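Local structure of HcgC (Methanococcus maripaludis S2, 5O4J) at residues Lys129-Glu134 with Leu154-Lys159; Lys43-Phe48 with Pro106-Asp111. The protein catalyses a SAM-dependent C-methylation of a pyridinol, a step in the biosynthesis of the FeGP cofactor of [Fe]-hydrogenase. All coordinates share one frame; numbering follows the deposited sequence.

Interaction 1: Lys129-Glu134 with Leu154-Lys159. With SAH (S-adenosyl-L-homocysteine), chain E.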
loop_
_atom_site.group_PDB
_atom_site.type_symbol
_atom_site.label_atom_id
_atom_site.label_comp_id
_atom_site.label_asym_id
_atom_site.label_seq_id
_atom_site.Cartn_x
_atom_site.Cartn_y
_atom_site.Cartn_z
ATOM N N LYS A 129 -25.734 -22.339 -29.863
ATOM C CA LYS A 129 -26.177 -23.041 -28.668
ATOM C C LYS A 129 -25.690 -22.329 -27.417
ATOM O O LYS A 129 -26.435 -22.187 -26.443
ATOM C CB LYS A 129 -25.653 -24.475 -28.703
ATOM C CG LYS A 129 -26.274 -25.319 -29.796
ATOM C CD LYS A 129 -25.612 -26.680 -29.871
ATOM C CE LYS A 129 -26.188 -27.510 -31.005
ATOM N NZ LYS A 129 -25.331 -28.686 -31.311
ATOM N N VAL A 130 -24.450 -21.849 -27.443
ATOM C CA VAL A 130 -23.800 -21.249 -26.284
ATOM C C VAL A 130 -23.140 -19.945 -26.711
ATOM O O VAL A 130 -22.482 -19.888 -27.757
ATOM C CB VAL A 130 -22.767 -22.205 -25.662
ATOM C CG1 VAL A 130 -21.989 -21.531 -24.536
ATOM C CG2 VAL A 130 -23.473 -23.457 -25.156
ATOM N N LEU A 131 -23.347 -18.901 -25.916
ATOM C CA LEU A 131 -22.668 -17.623 -26.065
ATOM C C LEU A 131 -21.933 -17.324 -24.768
ATOM O O LEU A 131 -22.533 -17.377 -23.693
ATOM C CB LEU A 131 -23.665 -16.503 -26.371
ATOM C CG LEU A 131 -23.105 -15.078 -26.313
ATOM C CD1 LEU A 131 -22.109 -14.867 -27.432
ATOM C CD2 LEU A 131 -24.230 -14.057 -26.384
ATOM N N ILE A 132 -20.639 -17.016 -24.867
ATOM C CA ILE A 132 -19.843 -16.545 -23.737
ATOM C C ILE A 132 -19.280 -15.184 -24.101
ATOM O O ILE A 132 -18.678 -15.033 -25.167
ATOM C CB ILE A 132 -18.694 -17.508 -23.398
ATOM C CG1 ILE A 132 -19.250 -18.880 -23.021
ATOM C CG2 ILE A 132 -17.832 -16.938 -22.273
ATOM C CD1 ILE A 132 -18.202 -19.953 -22.920
ATOM N N VAL A 133 -19.468 -14.203 -23.219
ATOM C CA VAL A 133 -18.906 -12.866 -23.373
ATOM C C VAL A 133 -17.967 -12.620 -22.203
ATOM O O VAL A 133 -18.349 -12.819 -21.045
ATOM C CB VAL A 133 -19.999 -11.781 -23.424
ATOM C CG1 VAL A 133 -19.390 -10.366 -23.496
ATOM C CG2 VAL A 133 -20.928 -12.013 -24.596
ATOM N N GLU A 134 -16.733 -12.210 -22.495
ATOM C CA GLU A 134 -15.815 -11.880 -21.425
ATOM C C GLU A 134 -16.147 -10.498 -20.885
ATOM O O GLU A 134 -16.256 -9.534 -21.648
ATOM C CB GLU A 134 -14.360 -11.932 -21.892
ATOM C CG GLU A 134 -13.394 -11.676 -20.740
ATOM C CD GLU A 134 -11.950 -11.932 -21.090
ATOM O OE1 GLU A 134 -11.628 -12.008 -22.293
ATOM O OE2 GLU A 134 -11.146 -12.056 -20.146
ATOM N N LEU A 154 -25.046 -9.883 -24.537
ATOM C CA LEU A 154 -25.611 -11.193 -24.211
ATOM C C LEU A 154 -27.015 -11.322 -24.796
ATOM O O LEU A 154 -28.004 -11.503 -24.088
ATOM C CB LEU A 154 -25.631 -11.394 -22.703
ATOM C CG LEU A 154 -24.278 -11.527 -22.029
ATOM C CD1 LEU A 154 -24.419 -11.129 -20.572
ATOM C CD2 LEU A 154 -23.763 -12.954 -22.180
ATOM N N CYS A 155 -27.088 -11.243 -26.119
ATOM C CA CYS A 155 -28.371 -11.115 -26.800
ATOM C C CYS A 155 -28.750 -12.319 -27.650
ATOM O O CYS A 155 -29.822 -12.304 -28.264
ATOM C CB CYS A 155 -28.375 -9.851 -27.670
ATOM S SG CYS A 155 -26.994 -9.716 -28.803
ATOM N N VAL A 156 -27.911 -13.350 -27.725
ATOM C CA VAL A 156 -28.220 -14.564 -28.472
ATOM C C VAL A 156 -27.710 -15.757 -27.677
ATOM O O VAL A 156 -26.983 -15.612 -26.694
ATOM C CB VAL A 156 -27.608 -14.555 -29.889
ATOM C CG1 VAL A 156 -28.206 -13.417 -30.711
ATOM C CG2 VAL A 156 -26.096 -14.442 -29.828
ATOM N N GLY A 157 -28.101 -16.952 -28.115
ATOM C CA GLY A 157 -27.642 -18.170 -27.476
ATOM C C GLY A 157 -28.640 -18.790 -26.515
ATOM O O GLY A 157 -29.263 -18.089 -25.711
ATOM N N ALA A 158 -28.791 -20.113 -26.582
ATOM C CA ALA A 158 -29.687 -20.811 -25.663
ATOM C C ALA A 158 -29.123 -20.820 -24.247
ATOM O O ALA A 158 -29.873 -20.767 -23.264
ATOM C CB ALA A 158 -29.917 -22.241 -26.149
ATOM N N LYS A 159 -27.806 -20.910 -24.134
ATOM C CA LYS A 159 -27.087 -20.871 -22.871
ATOM C C LYS A 159 -26.098 -19.722 -22.960
ATOM O O LYS A 159 -25.407 -19.586 -23.974
ATOM C CB LYS A 159 -26.374 -22.200 -22.627
ATOM C CG LYS A 159 -25.617 -22.340 -21.319
ATOM C CD LYS A 159 -24.675 -23.530 -21.452
ATOM C CE LYS A 159 -24.242 -24.111 -20.139
ATOM N NZ LYS A 159 -23.341 -25.265 -20.414
HETATM N N SAH E . -9.939 -9.486 -22.810
HETATM C CA SAH E . -8.704 -9.834 -23.574
HETATM C CB SAH E . -8.137 -8.576 -24.229
HETATM C CG SAH E . -8.923 -8.192 -25.481
HETATM S SD SAH E . -8.189 -6.817 -26.331
HETATM C C SAH E . -7.647 -10.429 -22.688
HETATM O O SAH E . -6.543 -10.745 -23.196
HETATM O OXT SAH E . -7.914 -10.566 -21.486
HETATM C "C5'" SAH E . -9.240 -6.676 -27.746
HETATM C "C4'" SAH E . -8.925 -7.696 -28.834
HETATM O "O4'" SAH E . -10.078 -7.831 -29.675
HETATM C "C3'" SAH E . -7.808 -7.217 -29.741
HETATM O "O3'" SAH E . -7.094 -8.325 -30.314
HETATM C "C2'" SAH E . -8.576 -6.439 -30.783
HETATM O "O2'" SAH E . -7.873 -6.244 -32.015
HETATM C "C1'" SAH E . -9.797 -7.306 -30.976
HETATM N N9 SAH E . -10.995 -6.570 -31.408
HETATM C C8 SAH E . -11.395 -5.349 -30.988
HETATM N N7 SAH E . -12.568 -5.022 -31.585
HETATM C C5 SAH E . -12.921 -6.058 -32.372
HETATM C C6 SAH E . -14.047 -6.375 -33.270
HETATM N N6 SAH E . -15.049 -5.483 -33.444
HETATM N N1 SAH E . -14.030 -7.565 -33.902
HETATM C C2 SAH E . -13.046 -8.461 -33.731
HETATM N N3 SAH E . -11.986 -8.243 -32.934
HETATM C C4 SAH E . -11.885 -7.078 -32.248
#
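Two backbone hydrogen bonds join residues 129-131, where strand 130-134 begins, to Lys-159, the first residue of strand 159-167. The N-H of Lys-159 reaches Lys-129 O at 3.0 Å, and its carbonyl O accepts Leu-131 N at 2.9 Å. Both run nearly along the axis of the acceptor C=O, with Val-130 as the parallel bridge partner between them.

Among the apolar contacts, Val-130 runs alongside Lys-159, CG2 to CD 3.9 Å. The lysine extends from a CG anti to its backbone N (chi1 -178°); its NZ is hydrogen-bonded to Phe-36 O and makes a cation-pi contact with the Phe-36 ring. Loop residues Leu-154 and Val-156 meet the face of Leu-131 and Val-133. Leu-131 CD2 rests 3.9 Å from Val-156 CG2, while Leu-154 CD2 crosses obliquely to Val-133 CG2 at 3.8 Å. Val-156 O, buried with no polar partner in the model, has Leu-131 CD2 3.2 Å away.

Glu-134 OE1 accepts a weak hydrogen bond from the amino N of S-adenosyl-L-homocysteine, 3.1 Å away; OE2 forms a salt bridge with Lys-29. Parallel pairing of 130-134 with 159-167, the ligand contact at its C-terminal end, is consistent with this family's Rossmann-like fold.

Interaction 2: Lys43-Phe48 with Pro106-Asp111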
loop_
_atom_site.group_PDB
_atom_site.type_symbol
_atom_site.label_atom_id
_atom_site.label_comp_id
_atom_site.label_asym_id
_atom_site.label_seq_id
_atom_site.Cartn_x
_atom_site.Cartn_y
_atom_site.Cartn_z
ATOM N N LYS A 43 -19.936 -27.981 -33.548
ATOM C CA LYS A 43 -19.498 -28.098 -34.932
ATOM C C LYS A 43 -18.600 -26.938 -35.328
ATOM O O LYS A 43 -17.620 -27.128 -36.059
ATOM C CB LYS A 43 -20.712 -28.164 -35.863
ATOM C CG LYS A 43 -21.409 -29.517 -35.860
ATOM C CD LYS A 43 -22.729 -29.469 -36.620
ATOM C CE LYS A 43 -23.321 -30.860 -36.800
ATOM N NZ LYS A 43 -23.774 -31.456 -35.510
ATOM N N GLN A 44 -18.910 -25.732 -34.856
ATOM C CA GLN A 44 -18.165 -24.551 -35.272
ATOM C C GLN A 44 -18.164 -23.519 -34.158
ATOM O O GLN A 44 -19.220 -23.012 -33.769
ATOM C CB GLN A 44 -18.769 -23.963 -36.542
ATOM C CG GLN A 44 -18.040 -22.740 -37.060
ATOM C CD GLN A 44 -18.727 -22.139 -38.258
ATOM O OE1 GLN A 44 -19.741 -21.459 -38.125
ATOM N NE2 GLN A 44 -18.194 -22.411 -39.441
ATOM N N ALA A 45 -16.976 -23.195 -33.665
ATOM C CA ALA A 45 -16.800 -22.171 -32.651
ATOM C C ALA A 45 -16.158 -20.951 -33.287
ATOM O O ALA A 45 -15.204 -21.078 -34.060
ATOM C CB ALA A 45 -15.933 -22.675 -31.497
ATOM N N ILE A 46 -16.690 -19.775 -32.975
ATOM C CA ILE A 46 -16.099 -18.511 -33.399
ATOM C C ILE A 46 -15.707 -17.731 -32.153
ATOM O O ILE A 46 -16.532 -17.521 -31.256
ATOM C CB ILE A 46 -17.052 -17.703 -34.295
ATOM C CG1 ILE A 46 -17.215 -18.443 -35.625
ATOM C CG2 ILE A 46 -16.510 -16.284 -34.515
ATOM C CD1 ILE A 46 -17.944 -17.683 -36.712
ATOM N N VAL A 47 -14.442 -17.331 -32.097
ATOM C CA VAL A 47 -13.876 -16.587 -30.980
ATOM C C VAL A 47 -13.466 -15.218 -31.503
ATOM O O VAL A 47 -12.649 -15.124 -32.430
ATOM C CB VAL A 47 -12.674 -17.322 -30.371
ATOM C CG1 VAL A 47 -12.069 -16.518 -29.225
ATOM C CG2 VAL A 47 -13.083 -18.714 -29.921
ATOM N N PHE A 48 -14.032 -14.163 -30.916
ATOM C CA PHE A 48 -13.675 -12.791 -31.264
ATOM C C PHE A 48 -12.592 -12.296 -30.313
ATOM O O PHE A 48 -12.768 -12.333 -29.089
ATOM C CB PHE A 48 -14.892 -11.866 -31.197
ATOM C CG PHE A 48 -15.925 -12.135 -32.247
ATOM C CD1 PHE A 48 -15.839 -11.542 -33.491
ATOM C CD2 PHE A 48 -16.995 -12.972 -31.979
ATOM C CE1 PHE A 48 -16.791 -11.788 -34.461
ATOM C CE2 PHE A 48 -17.951 -13.217 -32.944
ATOM C CZ PHE A 48 -17.852 -12.624 -34.180
ATOM N N PRO A 106 -22.004 -20.551 -36.428
ATOM C CA PRO A 106 -21.408 -21.173 -35.239
ATOM C C PRO A 106 -22.458 -21.590 -34.223
ATOM O O PRO A 106 -23.464 -20.904 -34.021
ATOM C CB PRO A 106 -20.508 -20.067 -34.682
ATOM C CG PRO A 106 -21.158 -18.803 -35.137
ATOM C CD PRO A 106 -21.721 -19.107 -36.498
ATOM N N ASP A 107 -22.219 -22.734 -33.581
ATOM C CA ASP A 107 -23.017 -23.122 -32.429
ATOM C C ASP A 107 -22.352 -22.746 -31.110
ATOM O O ASP A 107 -22.973 -22.899 -30.054
ATOM C CB ASP A 107 -23.354 -24.627 -32.476
ATOM C CG ASP A 107 -22.157 -25.510 -32.785
ATOM O OD1 ASP A 107 -21.051 -24.995 -33.036
ATOM O OD2 ASP A 107 -22.352 -26.742 -32.816
ATOM N N LEU A 108 -21.126 -22.225 -31.152
ATOM C CA LEU A 108 -20.459 -21.656 -29.986
ATOM C C LEU A 108 -19.846 -20.324 -30.391
ATOM O O LEU A 108 -19.060 -20.265 -31.339
ATOM C CB LEU A 108 -19.382 -22.596 -29.442
ATOM C CG LEU A 108 -18.451 -22.039 -28.357
ATOM C CD1 LEU A 108 -19.216 -21.628 -27.103
ATOM C CD2 LEU A 108 -17.357 -23.045 -28.024
ATOM N N VAL A 109 -20.203 -19.262 -29.681
ATOM C CA VAL A 109 -19.642 -17.936 -29.912
ATOM C C VAL A 109 -19.029 -17.461 -28.603
ATOM O O VAL A 109 -19.662 -17.549 -27.547
ATOM C CB VAL A 109 -20.704 -16.941 -30.423
ATOM C CG1 VAL A 109 -20.126 -15.534 -30.563
ATOM C CG2 VAL A 109 -21.278 -17.406 -31.762
ATOM N N ILE A 110 -17.795 -16.977 -28.668
ATOM C CA ILE A 110 -17.112 -16.427 -27.506
ATOM C C ILE A 110 -16.599 -15.055 -27.906
ATOM O O ILE A 110 -15.813 -14.941 -28.854
ATOM C CB ILE A 110 -15.955 -17.319 -27.020
ATOM C CG1 ILE A 110 -16.487 -18.726 -26.707
ATOM C CG2 ILE A 110 -15.287 -16.699 -25.800
ATOM C CD1 ILE A 110 -15.433 -19.705 -26.229
ATOM N N ASP A 111 -17.030 -14.025 -27.183
ATOM C CA ASP A 111 -16.548 -12.664 -27.396
ATOM C C ASP A 111 -15.544 -12.329 -26.306
ATOM O O ASP A 111 -15.913 -12.176 -25.140
ATOM C CB ASP A 111 -17.679 -11.644 -27.378
ATOM C CG ASP A 111 -17.155 -10.223 -27.266
ATOM O OD1 ASP A 111 -16.096 -9.931 -27.868
ATOM O OD2 ASP A 111 -17.769 -9.409 -26.546
#
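Side chains of strands 44-48 and 108-111 alternate between two faces of a parallel pair whose axes differ by only 9°. Ala-45 and Leu-108 point to one face, where Ala-45 CB meets Leu-108 CD2 at 3.8 Å, and Val-47 and Ile-110 follow on that same side.

On the other face, Ile-46 holds CG1 anti to its carbonyl carbon (chi1 -68°), and an extended chi2 carries CD1 on to Pro-106 CG, 3.8 Å away, the side chains crossing obliquely. Farther along, the Phe-48 ring turns its edge to Val-109: CG1 lies in the ring plane, 4.0 Å from CE2. Asp-111 completes this row, its carboxylate held by Thr-113 and Arg-153.

Between the faces, Ile-46 N, Ile-110 N and Phe-48 N donate in turn to Leu-108 O, Ile-46 O and Ile-110 O, each nearly along the acceptor C=O.

At the strand entrance the Asp-107 carboxylate takes over. Its CG occupies the crowded position between backbone N and carbonyl carbon (chi1 47°), and both oxygens use syn lone pairs: OD2 accepts Lys-43 N at 2.8 Å and OD1 accepts Gln-44 N at 2.9 Å. OD1 also sits 2.8 Å from Gln-44 O, two acceptors without a hydrogen bond. The two N-H donors would favour the ionised carboxylate, whereas Gln-44 O would oppose it; the Lys-43 ammonium, not in contact, and a long, weak ion pair with Lys-129 may add support.

Interactions 1 and 2 meet in one mixed sheet, their centres about 10 Å apart, and strands 108-111 and 130-134 lie side by side where they meet. Probable hydrogen bonds join Ile-132 O to Asp-111 N and Glu-134 N to Asp-111 O, each 2.8 Å, so Asp-111 links the two contacts through its backbone. Its side chain also packs on Val-133, OD2 to CG1 3.6 Å. Both contacts lead toward the S-adenosyl-L-homocysteine site at the C-terminal ends of the strands: the side chain of Phe-48 in interaction 2 comes within about 4 Å of the ligand, and Glu-134 in interaction 1 adds a weak bond, while Asp-72, Leu-52, Ser-53 and Thr-177 supply further hydrogen bonds.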